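Local coordinates for protein L-lysine 6-monooxygenase involved in desferrioxamine biosynthesis (Erwinia amylovora CFBP1430, PDB 5O8P) that probably catalyses the FAD- and NADPH-dependent N-hydroxylation of cadaverine, a step in the biosynthesis of the siderophore desferrioxamine, at residues Leu57-Pro60 and Phe61-Leu65; Lys272-Ser276 and Ser277-Ala281; Thr226-Pro229 and Arg230-Leu234; Asn370-Asp374 and Arg375-Val379. All blocks are in the same frame, centred on the assembly; numbering follows the deposited sequence.

Contact 1: residues Leu57-Pro60 and Phe61-Leu65. With FAD (flavin-adenine dinucleotide), chain C.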
loop_
_atom_site.group_PDB
_atom_site.type_symbol
_atom_site.label_atom_id
_atom_site.label_comp_id
_atom_site.label_asym_id
_atom_site.label_seq_id
_atom_site.Cartn_x
_atom_site.Cartn_y
_atom_site.Cartn_z
ATOM N N LEU B 57 4.742 -13.608 -11.016
ATOM C CA LEU B 57 4.380 -14.756 -10.203
ATOM C C LEU B 57 3.497 -14.328 -9.029
ATOM O O LEU B 57 3.545 -13.170 -8.578
ATOM C CB LEU B 57 5.624 -15.443 -9.642
ATOM C CG LEU B 57 6.685 -16.002 -10.582
ATOM C CD1 LEU B 57 7.896 -16.424 -9.776
ATOM C CD2 LEU B 57 6.140 -17.171 -11.362
ATOM N N GLN B 58 2.735 -15.282 -8.513
ATOM C CA GLN B 58 1.792 -15.029 -7.419
ATOM C C GLN B 58 2.404 -15.367 -6.066
ATOM O O GLN B 58 1.705 -15.544 -5.076
ATOM C CB GLN B 58 0.524 -15.863 -7.642
ATOM C CG GLN B 58 -0.219 -15.604 -8.943
ATOM C CD GLN B 58 -0.421 -14.126 -9.215
ATOM O OE1 GLN B 58 -1.342 -13.498 -8.692
ATOM N NE2 GLN B 58 0.477 -13.555 -10.002
ATOM N N THR B 59 3.732 -15.390 -6.028
ATOM C CA THR B 59 4.483 -16.120 -5.029
ATOM C C THR B 59 5.824 -15.378 -4.848
ATOM O O THR B 59 6.492 -15.034 -5.846
ATOM C CB THR B 59 4.618 -17.590 -5.516
ATOM O OG1 THR B 59 4.366 -18.465 -4.429
ATOM C CG2 THR B 59 5.980 -17.918 -6.209
ATOM N N PRO B 60 6.219 -15.088 -3.595
ATOM C CA PRO B 60 7.461 -14.323 -3.377
ATOM C C PRO B 60 8.693 -15.071 -3.863
ATOM O O PRO B 60 8.654 -16.307 -3.977
ATOM C CB PRO B 60 7.523 -14.169 -1.864
ATOM C CG PRO B 60 6.129 -14.406 -1.403
ATOM C CD PRO B 60 5.600 -15.459 -2.320
ATOM N N PHE B 61 9.767 -14.339 -4.149
ATOM C CA PHE B 61 10.944 -14.940 -4.796
ATOM C C PHE B 61 11.653 -16.043 -4.009
ATOM O O PHE B 61 12.343 -16.842 -4.606
ATOM C CB PHE B 61 11.959 -13.882 -5.242
ATOM C CG PHE B 61 12.624 -13.140 -4.114
ATOM C CD1 PHE B 61 13.673 -13.705 -3.398
ATOM C CD2 PHE B 61 12.220 -11.843 -3.787
ATOM C CE1 PHE B 61 14.291 -13.010 -2.377
ATOM C CE2 PHE B 61 12.840 -11.143 -2.770
ATOM C CZ PHE B 61 13.877 -11.726 -2.069
ATOM N N MET B 62 11.494 -16.093 -2.692
ATOM C CA MET B 62 12.013 -17.202 -1.881
ATOM C C MET B 62 11.429 -18.549 -2.293
ATOM O O MET B 62 12.005 -19.582 -1.991
ATOM C CB MET B 62 11.731 -16.982 -0.384
ATOM C CG MET B 62 12.442 -15.782 0.223
ATOM S SD MET B 62 11.545 -14.238 -0.047
ATOM C CE MET B 62 10.307 -14.331 1.254
ATOM N N ALA B 63 10.275 -18.551 -2.954
ATOM C CA ALA B 63 9.775 -19.751 -3.634
ATOM C C ALA B 63 10.365 -19.804 -5.045
ATOM O O ALA B 63 9.679 -19.645 -6.061
ATOM C CB ALA B 63 8.257 -19.773 -3.669
ATOM N N ASP B 64 11.671 -20.022 -5.055
ATOM C CA ASP B 64 12.454 -20.263 -6.239
ATOM C C ASP B 64 12.714 -21.785 -6.243
ATOM O O ASP B 64 11.908 -22.539 -5.708
ATOM C CB ASP B 64 13.733 -19.396 -6.207
ATOM C CG ASP B 64 14.669 -19.710 -5.016
ATOM O OD1 ASP B 64 14.451 -20.694 -4.279
ATOM O OD2 ASP B 64 15.639 -18.955 -4.807
ATOM N N LEU B 65 13.822 -22.248 -6.814
ATOM C CA LEU B 65 14.025 -23.685 -6.993
ATOM C C LEU B 65 14.515 -24.395 -5.725
ATOM O O LEU B 65 14.301 -25.606 -5.565
ATOM C CB LEU B 65 14.992 -23.908 -8.153
ATOM C CG LEU B 65 14.493 -23.382 -9.510
ATOM C CD1 LEU B 65 15.631 -23.180 -10.500
ATOM C CD2 LEU B 65 13.449 -24.333 -10.083
HETATM P PA FAD C . 5.386 -28.492 -16.397
HETATM O O1A FAD C . 5.732 -27.205 -17.123
HETATM O O2A FAD C . 4.078 -29.182 -16.699
HETATM O O5B FAD C . 6.618 -29.493 -16.696
HETATM C C5B FAD C . 6.443 -30.771 -17.298
HETATM C C4B FAD C . 7.556 -31.128 -18.277
HETATM O O4B FAD C . 7.556 -32.547 -18.496
HETATM C C3B FAD C . 7.363 -30.483 -19.645
HETATM O O3B FAD C . 8.604 -29.897 -20.059
HETATM C C2B FAD C . 6.888 -31.623 -20.545
HETATM O O2B FAD C . 7.292 -31.499 -21.912
HETATM C C1B FAD C . 7.545 -32.829 -19.903
HETATM N N9A FAD C . 6.950 -34.154 -20.229
HETATM C C8A FAD C . 5.661 -34.546 -20.159
HETATM N N7A FAD C . 5.539 -35.848 -20.543
HETATM C C5A FAD C . 6.768 -36.303 -20.865
HETATM C C6A FAD C . 7.372 -37.575 -21.351
HETATM N N6A FAD C . 6.609 -38.671 -21.579
HETATM N N1A FAD C . 8.716 -37.609 -21.555
HETATM C C2A FAD C . 9.501 -36.532 -21.338
HETATM N N3A FAD C . 9.018 -35.351 -20.908
HETATM C C4A FAD C . 7.692 -35.178 -20.655
HETATM N N1 FAD C . 2.208 -21.560 -9.532
HETATM C C2 FAD C . 2.780 -20.747 -8.606
HETATM O O2 FAD C . 3.011 -21.218 -7.470
HETATM N N3 FAD C . 3.109 -19.463 -8.875
HETATM C C4 FAD C . 2.882 -18.908 -10.080
HETATM O O4 FAD C . 3.189 -17.721 -10.302
HETATM C C4X FAD C . 2.260 -19.731 -11.147
HETATM N N5 FAD C . 2.010 -19.235 -12.378
HETATM C C5X FAD C . 1.438 -20.012 -13.328
HETATM C C6 FAD C . 1.201 -19.446 -14.578
HETATM C C7 FAD C . 0.618 -20.183 -15.606
HETATM C C7M FAD C . 0.369 -19.546 -16.951
HETATM C C8 FAD C . 0.243 -21.605 -15.354
HETATM C C8M FAD C . -0.389 -22.423 -16.447
HETATM C C9 FAD C . 0.472 -22.181 -14.104
HETATM C C9A FAD C . 1.062 -21.448 -13.057
HETATM N N10 FAD C . 1.322 -21.998 -11.756
HETATM C C10 FAD C . 1.920 -21.139 -10.790
HETATM C "C1'" FAD C . 1.008 -23.400 -11.367
HETATM C "C2'" FAD C . 2.215 -24.351 -11.538
HETATM O "O2'" FAD C . 3.406 -23.759 -10.978
HETATM C "C3'" FAD C . 2.483 -24.763 -12.998
HETATM O "O3'" FAD C . 1.346 -25.452 -13.541
HETATM C "C4'" FAD C . 3.719 -25.658 -13.162
HETATM O "O4'" FAD C . 4.246 -25.504 -14.485
HETATM C "C5'" FAD C . 3.418 -27.135 -12.923
HETATM O "O5'" FAD C . 4.629 -27.805 -12.569
HETATM P P FAD C . 5.185 -29.009 -13.466
HETATM O O1P FAD C . 6.507 -29.458 -12.878
HETATM O O2P FAD C . 4.030 -29.967 -13.541
HETATM O O3P FAD C . 5.461 -28.133 -14.810
#
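Thr59 and Ala63 meet methyl to methyl across a tight bend, Thr59 CG2 lying 3.9 Å from Ala63 CB. The bend is a type I beta turn from Pro60 to Ala63, closed by Ala63 N donating to Pro60 O at 3.0 Å. Phe61 CG sits between its backbone N and carbonyl carbon, and this torsion (chi1 67°) brings one face of the ring under the sulfur of Met62. Met62 SD rests 3.8 Å above that face of the Phe61 ring, offset toward the rim, a Met-aromatic contact. Bends at chi2 and chi3 then carry the methyl back, and Met62 CE ends 4.2 Å from Pro60 CB. Phe90 meets the Phe61 ring edge-to-face, while Tyr91 of the second subunit packs on Pro60, Met62 and Ala63. At the other end of the segment the chain turns a corner beside the O4 edge of the flavin: Gln58 N donates to FAD O4 at 3.1 Å with an angle of 158°, and Leu57 places its CD2 branch beside the same oxygen. Thr59 CB approaches flavin N3. Backbone recognition of the flavin pyrimidine carbonyl thus runs directly into an apolar, subunit-facing turn, and the whole forms part of the FAD site of this flavin-dependent N-hydroxylase.

Contact 2: residues Lys272-Ser276 and Ser277-Ala281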
loop_
_atom_site.group_PDB
_atom_site.type_symbol
_atom_site.label_atom_id
_atom_site.label_comp_id
_atom_site.label_asym_id
_atom_site.label_seq_id
_atom_site.Cartn_x
_atom_site.Cartn_y
_atom_site.Cartn_z
ATOM N N LYS B 272 -7.224 -21.460 -7.039
ATOM C CA LYS B 272 -7.715 -21.102 -8.386
ATOM C C LYS B 272 -8.259 -19.649 -8.493
ATOM O O LYS B 272 -8.973 -19.314 -9.420
ATOM C CB LYS B 272 -8.760 -22.154 -8.828
ATOM C CG LYS B 272 -8.152 -23.465 -9.327
ATOM C CD LYS B 272 -9.090 -24.672 -9.179
ATOM C CE LYS B 272 -10.502 -24.487 -9.758
ATOM N NZ LYS B 272 -10.581 -24.208 -11.225
ATOM N N GLY B 273 -7.892 -18.773 -7.560
ATOM C CA GLY B 273 -8.381 -17.386 -7.552
ATOM C C GLY B 273 -7.579 -16.426 -8.405
ATOM O O GLY B 273 -6.493 -16.757 -8.870
ATOM N N ILE B 274 -8.115 -15.221 -8.573
ATOM C CA ILE B 274 -7.414 -14.124 -9.231
ATOM C C ILE B 274 -6.695 -13.272 -8.183
ATOM O O ILE B 274 -7.198 -13.076 -7.085
ATOM C CB ILE B 274 -8.389 -13.217 -9.998
ATOM C CG1 ILE B 274 -9.258 -14.022 -10.962
ATOM C CG2 ILE B 274 -7.627 -12.159 -10.776
ATOM C CD1 ILE B 274 -10.494 -13.287 -11.428
ATOM N N ASN B 275 -5.522 -12.757 -8.520
ATOM C CA ASN B 275 -4.772 -11.912 -7.596
ATOM C C ASN B 275 -5.609 -10.645 -7.373
ATOM O O ASN B 275 -6.075 -10.028 -8.333
ATOM C CB ASN B 275 -3.346 -11.685 -8.143
ATOM C CG ASN B 275 -2.708 -10.383 -7.701
ATOM O OD1 ASN B 275 -2.587 -10.111 -6.526
ATOM N ND2 ASN B 275 -2.265 -9.585 -8.663
ATOM N N SER B 276 -5.851 -10.303 -6.107
ATOM C CA SER B 276 -6.774 -9.207 -5.762
ATOM C C SER B 276 -6.386 -7.869 -6.393
ATOM O O SER B 276 -7.261 -7.134 -6.803
ATOM C CB SER B 276 -6.969 -9.093 -4.251
ATOM O OG SER B 276 -5.744 -8.899 -3.582
ATOM N N SER B 277 -5.096 -7.575 -6.495
ATOM C CA SER B 277 -4.631 -6.375 -7.191
ATOM C C SER B 277 -5.133 -6.295 -8.621
ATOM O O SER B 277 -5.467 -5.204 -9.102
ATOM C CB SER B 277 -3.110 -6.331 -7.239
ATOM O OG SER B 277 -2.583 -6.110 -5.948
ATOM N N LEU B 278 -5.154 -7.448 -9.291
ATOM C CA LEU B 278 -5.552 -7.522 -10.686
ATOM C C LEU B 278 -7.052 -7.333 -10.836
ATOM O O LEU B 278 -7.474 -6.575 -11.700
ATOM C CB LEU B 278 -5.125 -8.854 -11.311
ATOM C CG LEU B 278 -5.407 -9.093 -12.799
ATOM C CD1 LEU B 278 -4.757 -8.009 -13.650
ATOM C CD2 LEU B 278 -4.919 -10.477 -13.212
ATOM N N ILE B 279 -7.862 -7.996 -10.009
ATOM C CA ILE B 279 -9.301 -7.743 -10.031
ATOM C C ILE B 279 -9.557 -6.240 -9.920
ATOM O O ILE B 279 -10.292 -5.673 -10.717
ATOM C CB ILE B 279 -10.061 -8.431 -8.885
ATOM C CG1 ILE B 279 -10.099 -9.932 -9.092
ATOM C CG2 ILE B 279 -11.504 -7.921 -8.807
ATOM C CD1 ILE B 279 -10.369 -10.720 -7.832
ATOM N N ASN B 280 -8.953 -5.610 -8.922
ATOM C CA ASN B 280 -9.110 -4.181 -8.728
ATOM C C ASN B 280 -8.551 -3.348 -9.868
ATOM O O ASN B 280 -9.100 -2.295 -10.175
ATOM C CB ASN B 280 -8.444 -3.747 -7.430
ATOM C CG ASN B 280 -9.177 -4.246 -6.199
ATOM O OD1 ASN B 280 -10.318 -4.725 -6.262
ATOM N ND2 ASN B 280 -8.520 -4.117 -5.059
ATOM N N ALA B 281 -7.452 -3.791 -10.480
ATOM C CA ALA B 281 -6.903 -3.089 -11.650
ATOM C C ALA B 281 -7.836 -3.150 -12.856
ATOM O O ALA B 281 -7.909 -2.189 -13.629
ATOM C CB ALA B 281 -5.547 -3.640 -12.012
#
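Asn275 O is gripped by two backbone N-H groups of the first helical turn. Ile279 N reaches it at 3.2 Å with an angle of 162°, while Leu278 N adds a weak bond at 2.9 Å. One residue on, Asn280 N donates to Ser276 O at 3.1 Å, the next rung of the helix. Asn275 occupies the N-cap position of helix 276-290; its amide lies alongside the first turn, with ND2 3.7 Å from Ser277 CB, and its own backbone N is held by Gln202 OE1. The flanking residues form a hydrophobic staple: Ile274, just before the cap, closes onto Ile279, five residues later. The CG2 branch of Ile274 lies opposite the backbone N and beside the carbonyl carbon; from there Ile274 CG2 comes within 3.7 Å of Ile279 CG1 and also touches Leu278 CD2 at 4.0 Å. In both pairs the side chains cross at about a right angle. Ile274 and Leu278 pack further on Gln202 and Ala205 of helix 202-213, next to the NADP(+) region to which Lys272 belongs. Toward the third subunit, Asn280 OD1 accepts from its Lys238 N, and Thr237 of that subunit packs on Ser276, Ile279 and Asn280.

Contact 3: residues Thr226-Pro229 and Arg230-Leu234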
loop_
_atom_site.group_PDB
_atom_site.type_symbol
_atom_site.label_atom_id
_atom_site.label_comp_id
_atom_site.label_asym_id
_atom_site.label_seq_id
_atom_site.Cartn_x
_atom_site.Cartn_y
_atom_site.Cartn_z
ATOM N N THR B 226 -17.988 -16.654 -16.858
ATOM C CA THR B 226 -17.419 -17.651 -15.941
ATOM C C THR B 226 -18.506 -18.489 -15.278
ATOM O O THR B 226 -19.616 -18.008 -15.059
ATOM C CB THR B 226 -16.515 -17.008 -14.859
ATOM O OG1 THR B 226 -16.134 -18.009 -13.915
ATOM C CG2 THR B 226 -17.235 -15.868 -14.116
ATOM N N ARG B 227 -18.180 -19.750 -14.988
ATOM C CA ARG B 227 -19.067 -20.619 -14.204
ATOM C C ARG B 227 -19.032 -20.236 -12.721
ATOM O O ARG B 227 -20.011 -20.454 -11.999
ATOM C CB ARG B 227 -18.697 -22.105 -14.359
ATOM C CG ARG B 227 -19.726 -23.061 -13.757
ATOM C CD ARG B 227 -19.085 -24.224 -12.988
ATOM N NE ARG B 227 -18.428 -25.156 -13.899
ATOM C CZ ARG B 227 -19.015 -26.201 -14.496
ATOM N NH1 ARG B 227 -20.303 -26.488 -14.296
ATOM N NH2 ARG B 227 -18.301 -26.972 -15.313
ATOM N N ALA B 228 -17.908 -19.667 -12.278
ATOM C CA ALA B 228 -17.726 -19.241 -10.895
ATOM C C ALA B 228 -18.832 -18.287 -10.452
ATOM O O ALA B 228 -19.316 -17.486 -11.257
ATOM C CB ALA B 228 -16.368 -18.571 -10.723
ATOM N N PRO B 229 -19.228 -18.363 -9.165
ATOM C CA PRO B 229 -20.289 -17.479 -8.649
ATOM C C PRO B 229 -19.912 -15.984 -8.635
ATOM O O PRO B 229 -20.779 -15.131 -8.788
ATOM C CB PRO B 229 -20.517 -18.015 -7.223
ATOM C CG PRO B 229 -19.208 -18.627 -6.840
ATOM C CD PRO B 229 -18.688 -19.243 -8.104
ATOM N N ARG B 230 -18.630 -15.691 -8.434
ATOM C CA ARG B 230 -18.094 -14.343 -8.480
ATOM C C ARG B 230 -16.741 -14.417 -9.158
ATOM O O ARG B 230 -16.261 -15.511 -9.476
ATOM C CB ARG B 230 -17.881 -13.820 -7.060
ATOM C CG ARG B 230 -19.150 -13.685 -6.220
ATOM C CD ARG B 230 -18.897 -13.738 -4.718
ATOM N NE ARG B 230 -18.629 -15.111 -4.316
ATOM C CZ ARG B 230 -17.501 -15.563 -3.762
ATOM N NH1 ARG B 230 -16.483 -14.745 -3.492
ATOM N NH2 ARG B 230 -17.391 -16.862 -3.485
ATOM N N PHE B 231 -16.124 -13.257 -9.381
ATOM C CA PHE B 231 -14.721 -13.195 -9.794
ATOM C C PHE B 231 -13.889 -13.183 -8.515
ATOM O O PHE B 231 -13.353 -12.137 -8.119
ATOM C CB PHE B 231 -14.459 -11.966 -10.683
ATOM C CG PHE B 231 -15.278 -11.961 -11.936
ATOM C CD1 PHE B 231 -14.848 -12.628 -13.072
ATOM C CD2 PHE B 231 -16.500 -11.321 -11.965
ATOM C CE1 PHE B 231 -15.619 -12.642 -14.218
ATOM C CE2 PHE B 231 -17.276 -11.321 -13.115
ATOM C CZ PHE B 231 -16.837 -11.986 -14.242
ATOM N N TYR B 232 -13.827 -14.342 -7.855
ATOM C CA TYR B 232 -13.281 -14.406 -6.499
ATOM C C TYR B 232 -11.778 -14.184 -6.501
ATOM O O TYR B 232 -11.082 -14.648 -7.400
ATOM C CB TYR B 232 -13.667 -15.698 -5.727
ATOM C CG TYR B 232 -13.511 -17.030 -6.443
ATOM C CD1 TYR B 232 -12.251 -17.494 -6.827
ATOM C CD2 TYR B 232 -14.622 -17.846 -6.703
ATOM C CE1 TYR B 232 -12.088 -18.722 -7.472
ATOM C CE2 TYR B 232 -14.473 -19.074 -7.349
ATOM C CZ TYR B 232 -13.202 -19.511 -7.737
ATOM O OH TYR B 232 -13.033 -20.721 -8.385
ATOM N N PRO B 233 -11.276 -13.432 -5.514
ATOM C CA PRO B 233 -9.833 -13.310 -5.379
ATOM C C PRO B 233 -9.205 -14.545 -4.735
ATOM O O PRO B 233 -9.873 -15.303 -4.034
ATOM C CB PRO B 233 -9.670 -12.096 -4.463
ATOM C CG PRO B 233 -10.877 -12.131 -3.610
ATOM C CD PRO B 233 -11.983 -12.674 -4.468
ATOM N N LEU B 234 -7.916 -14.711 -4.988
ATOM C CA LEU B 234 -7.093 -15.698 -4.330
ATOM C C LEU B 234 -6.935 -15.213 -2.903
ATOM O O LEU B 234 -6.545 -14.058 -2.705
ATOM C CB LEU B 234 -5.724 -15.758 -5.003
ATOM C CG LEU B 234 -4.748 -16.790 -4.467
ATOM C CD1 LEU B 234 -5.131 -18.151 -4.999
ATOM C CD2 LEU B 234 -3.314 -16.435 -4.855
#
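The Tyr232 ring takes Pro229 CD at its edge, near the ring plane, 4.3 Å from Tyr232 CE2. That same ring carbon receives the methyl of Ala228 obliquely, with Ala228 CB 3.9 Å from Tyr232 CE2. Tyr232 CG lies between backbone N and carbonyl carbon, and this torsion (chi1 47°) brings the CE2 edge of the ring back to Ala228 and Pro229. The methyl of Thr226 approaches the Phe231 ring obliquely, Thr226 CG2 lying 3.6 Å from Phe231 CE1, and the ring also meets Trp224 with the planes at about 50°. The guanidinium of Arg230 has Pro229 CG nearby, and Arg230 NH1 forms a salt bridge with Glu235 of the third subunit. Two small turns shape the backbone. Thr226 OG1 accepts from Ala228 N at 2.9 Å, an ST turn just after strand 221-225, and Phe231 centres an inverse gamma turn with a weak bond from Tyr232 N to Arg230 O. Both Arg227 and Tyr232 are NADP(+)-binding residues, though the nucleotide is absent here; Arg227 NH1 forms a salt bridge with Glu304. Side-chain contacts across the bend are thus apolar and backbone turns shape it, while the charges of the two arginines are met by Glu235 of the third subunit and by Glu304.

Contact 4: residues Asn370-Asp374 and Arg375-Val379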
loop_
_atom_site.group_PDB
_atom_site.type_symbol
_atom_site.label_atom_id
_atom_site.label_comp_id
_atom_site.label_asym_id
_atom_site.label_seq_id
_atom_site.Cartn_x
_atom_site.Cartn_y
_atom_site.Cartn_z
ATOM N N ASN B 370 4.126 -39.602 1.687
ATOM C CA ASN B 370 5.450 -39.302 1.111
ATOM C C ASN B 370 5.456 -39.103 -0.417
ATOM O O ASN B 370 6.520 -39.128 -1.029
ATOM C CB ASN B 370 6.486 -40.379 1.515
ATOM C CG ASN B 370 6.193 -41.751 0.928
ATOM O OD1 ASN B 370 5.122 -42.001 0.392
ATOM N ND2 ASN B 370 7.153 -42.656 1.048
ATOM N N TYR B 371 4.280 -38.903 -1.020
ATOM C CA TYR B 371 4.117 -38.625 -2.455
ATOM C C TYR B 371 4.366 -39.853 -3.358
ATOM O O TYR B 371 4.474 -39.710 -4.583
ATOM C CB TYR B 371 4.951 -37.394 -2.888
ATOM C CG TYR B 371 4.648 -36.177 -2.037
ATOM C CD1 TYR B 371 3.587 -35.339 -2.363
ATOM C CD2 TYR B 371 5.386 -35.888 -0.887
ATOM C CE1 TYR B 371 3.264 -34.236 -1.589
ATOM C CE2 TYR B 371 5.081 -34.788 -0.090
ATOM C CZ TYR B 371 4.011 -33.960 -0.428
ATOM O OH TYR B 371 3.704 -32.862 0.369
ATOM N N SER B 372 4.384 -41.049 -2.758
ATOM C CA SER B 372 4.611 -42.285 -3.481
ATOM C C SER B 372 3.285 -42.892 -3.959
ATOM O O SER B 372 2.268 -42.759 -3.280
ATOM C CB SER B 372 5.385 -43.279 -2.605
ATOM O OG SER B 372 4.547 -43.935 -1.671
ATOM N N ILE B 373 3.316 -43.554 -5.123
ATOM C CA ILE B 373 2.109 -44.188 -5.704
ATOM C C ILE B 373 2.219 -45.712 -5.833
ATOM O O ILE B 373 1.255 -46.375 -6.226
ATOM C CB ILE B 373 1.643 -43.520 -7.036
ATOM C CG1 ILE B 373 2.601 -43.821 -8.194
ATOM C CG2 ILE B 373 1.457 -42.025 -6.825
ATOM C CD1 ILE B 373 2.203 -43.188 -9.518
ATOM N N ASP B 374 3.365 -46.270 -5.467
ATOM C CA ASP B 374 3.560 -47.717 -5.476
ATOM C C ASP B 374 3.464 -48.245 -4.050
ATOM O O ASP B 374 3.192 -47.480 -3.113
ATOM C CB ASP B 374 4.916 -48.071 -6.098
ATOM C CG ASP B 374 6.083 -47.596 -5.259
ATOM O OD1 ASP B 374 6.111 -46.381 -4.960
ATOM O OD2 ASP B 374 6.972 -48.408 -4.890
ATOM N N ARG B 375 3.696 -49.547 -3.902
ATOM C CA ARG B 375 3.609 -50.219 -2.613
ATOM C C ARG B 375 4.958 -50.356 -1.898
ATOM O O ARG B 375 5.030 -51.041 -0.874
ATOM C CB ARG B 375 2.966 -51.597 -2.809
ATOM C CG ARG B 375 1.623 -51.555 -3.520
ATOM C CD ARG B 375 1.015 -52.936 -3.688
ATOM N NE ARG B 375 -0.303 -52.851 -4.324
ATOM C CZ ARG B 375 -0.534 -52.703 -5.634
ATOM N NH1 ARG B 375 0.454 -52.618 -6.523
ATOM N NH2 ARG B 375 -1.787 -52.632 -6.068
ATOM N N HIS B 376 6.017 -49.718 -2.417
ATOM C CA HIS B 376 7.380 -49.868 -1.868
ATOM C C HIS B 376 8.236 -48.581 -1.824
ATOM O O HIS B 376 9.453 -48.666 -1.680
ATOM C CB HIS B 376 8.137 -50.965 -2.647
ATOM C CG HIS B 376 7.466 -52.306 -2.626
ATOM N ND1 HIS B 376 6.665 -52.757 -3.656
ATOM C CD2 HIS B 376 7.469 -53.290 -1.696
ATOM C CE1 HIS B 376 6.207 -53.959 -3.370
ATOM N NE2 HIS B 376 6.678 -54.305 -2.184
ATOM N N ASN B 377 7.616 -47.402 -1.905
ATOM C CA ASN B 377 8.335 -46.107 -1.859
ATOM C C ASN B 377 9.416 -45.959 -2.927
ATOM O O ASN B 377 10.561 -45.603 -2.635
ATOM C CB ASN B 377 8.916 -45.855 -0.463
ATOM C CG ASN B 377 7.872 -45.981 0.617
ATOM O OD1 ASN B 377 6.724 -45.603 0.420
ATOM N ND2 ASN B 377 8.260 -46.525 1.761
ATOM N N GLN B 378 9.014 -46.225 -4.164
ATOM C CA GLN B 378 9.891 -46.152 -5.334
ATOM C C GLN B 378 9.390 -45.268 -6.496
ATOM O O GLN B 378 10.201 -44.692 -7.211
ATOM C CB GLN B 378 10.162 -47.560 -5.850
ATOM C CG GLN B 378 10.855 -48.470 -4.857
ATOM C CD GLN B 378 11.078 -49.852 -5.417
ATOM O OE1 GLN B 378 10.190 -50.440 -6.042
ATOM N NE2 GLN B 378 12.269 -50.379 -5.203
ATOM N N VAL B 379 8.080 -45.174 -6.693
ATOM C CA VAL B 379 7.508 -44.357 -7.744
ATOM C C VAL B 379 6.837 -43.184 -7.057
ATOM O O VAL B 379 5.850 -43.379 -6.355
ATOM C CB VAL B 379 6.467 -45.144 -8.557
ATOM C CG1 VAL B 379 5.935 -44.300 -9.711
ATOM C CG2 VAL B 379 7.079 -46.413 -9.077
#
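Asp374 and the chain that follows it carry most of the polar bonding, the carboxylate drawing the backbone N-H groups of His376, Gln378 and Val379 around itself. Asp374 OD1 takes two: Gln378 N at 3.0 Å, on its syn side and close to the carboxylate plane, and Val379 N at 2.9 Å, over one face. Asp374 OD2 accepts from His376 N at 3.0 Å, over the opposite face, which makes an Asx turn; a weak bond from Gln378 N is added. Asp374 CG lies between its backbone N and carbonyl carbon (chi1 66°), which swings the group over the loop. The backbone itself closes the loop through Ile373 N to Val379 O at 2.8 Å. Amide side chains tie the other part. Asn370 ND2 donates to Asn377 OD1 at 3.0 Å; the two amides stand 87° apart, and the donor arrives from above the carbonyl plane of Asn377 while its acceptor lies in the amide plane of Asn370. The oxygen of the same amide, Asn370 OD1, accepts from Ser372 OG at 2.9 Å. The apolar pair is Ile373 CG1 on Val379 CG1, 3.7 Å. Gln358 NE2 binds Asp374 O, and Gln355 O takes Arg375 NH1, joining the loop to the chain before it. The loop leads into strand 379-381, which pairs with strand 155-157. With three N-H groups directed at one buried carboxylate, its negative charge is probably well stabilised; the carboxylate, the Ile373-Val379 bond and the Asn370-Asn377 bond together tie the loop.

The touching residues of contact 1 are all buried, and it meets the flavin; contacts 2 and 3 are partly buried, and contact 4, also partly buried, lies farthest from the centre of the chain. Contacts 2 and 3 belong together: residues 272-276 pair with 232-234 through probable backbone bonds of Ile274, Ile279 packs on Phe231 and Pro233, and both contacts face the third subunit. Contact 1 reaches contact 2 where Gln58 packs on Asn275, and faces the second subunit. Contact 4 stands apart, about 37 Å between centres from contact 2, with no other chain upon it. The chemistry follows place: apolar turn and flavin bonding in contact 1, the start of a helix, with its backbone bonds and hydrophobic staple, in contact 2, apolar bending in contact 3, carboxylate-centred bonding in contact 4.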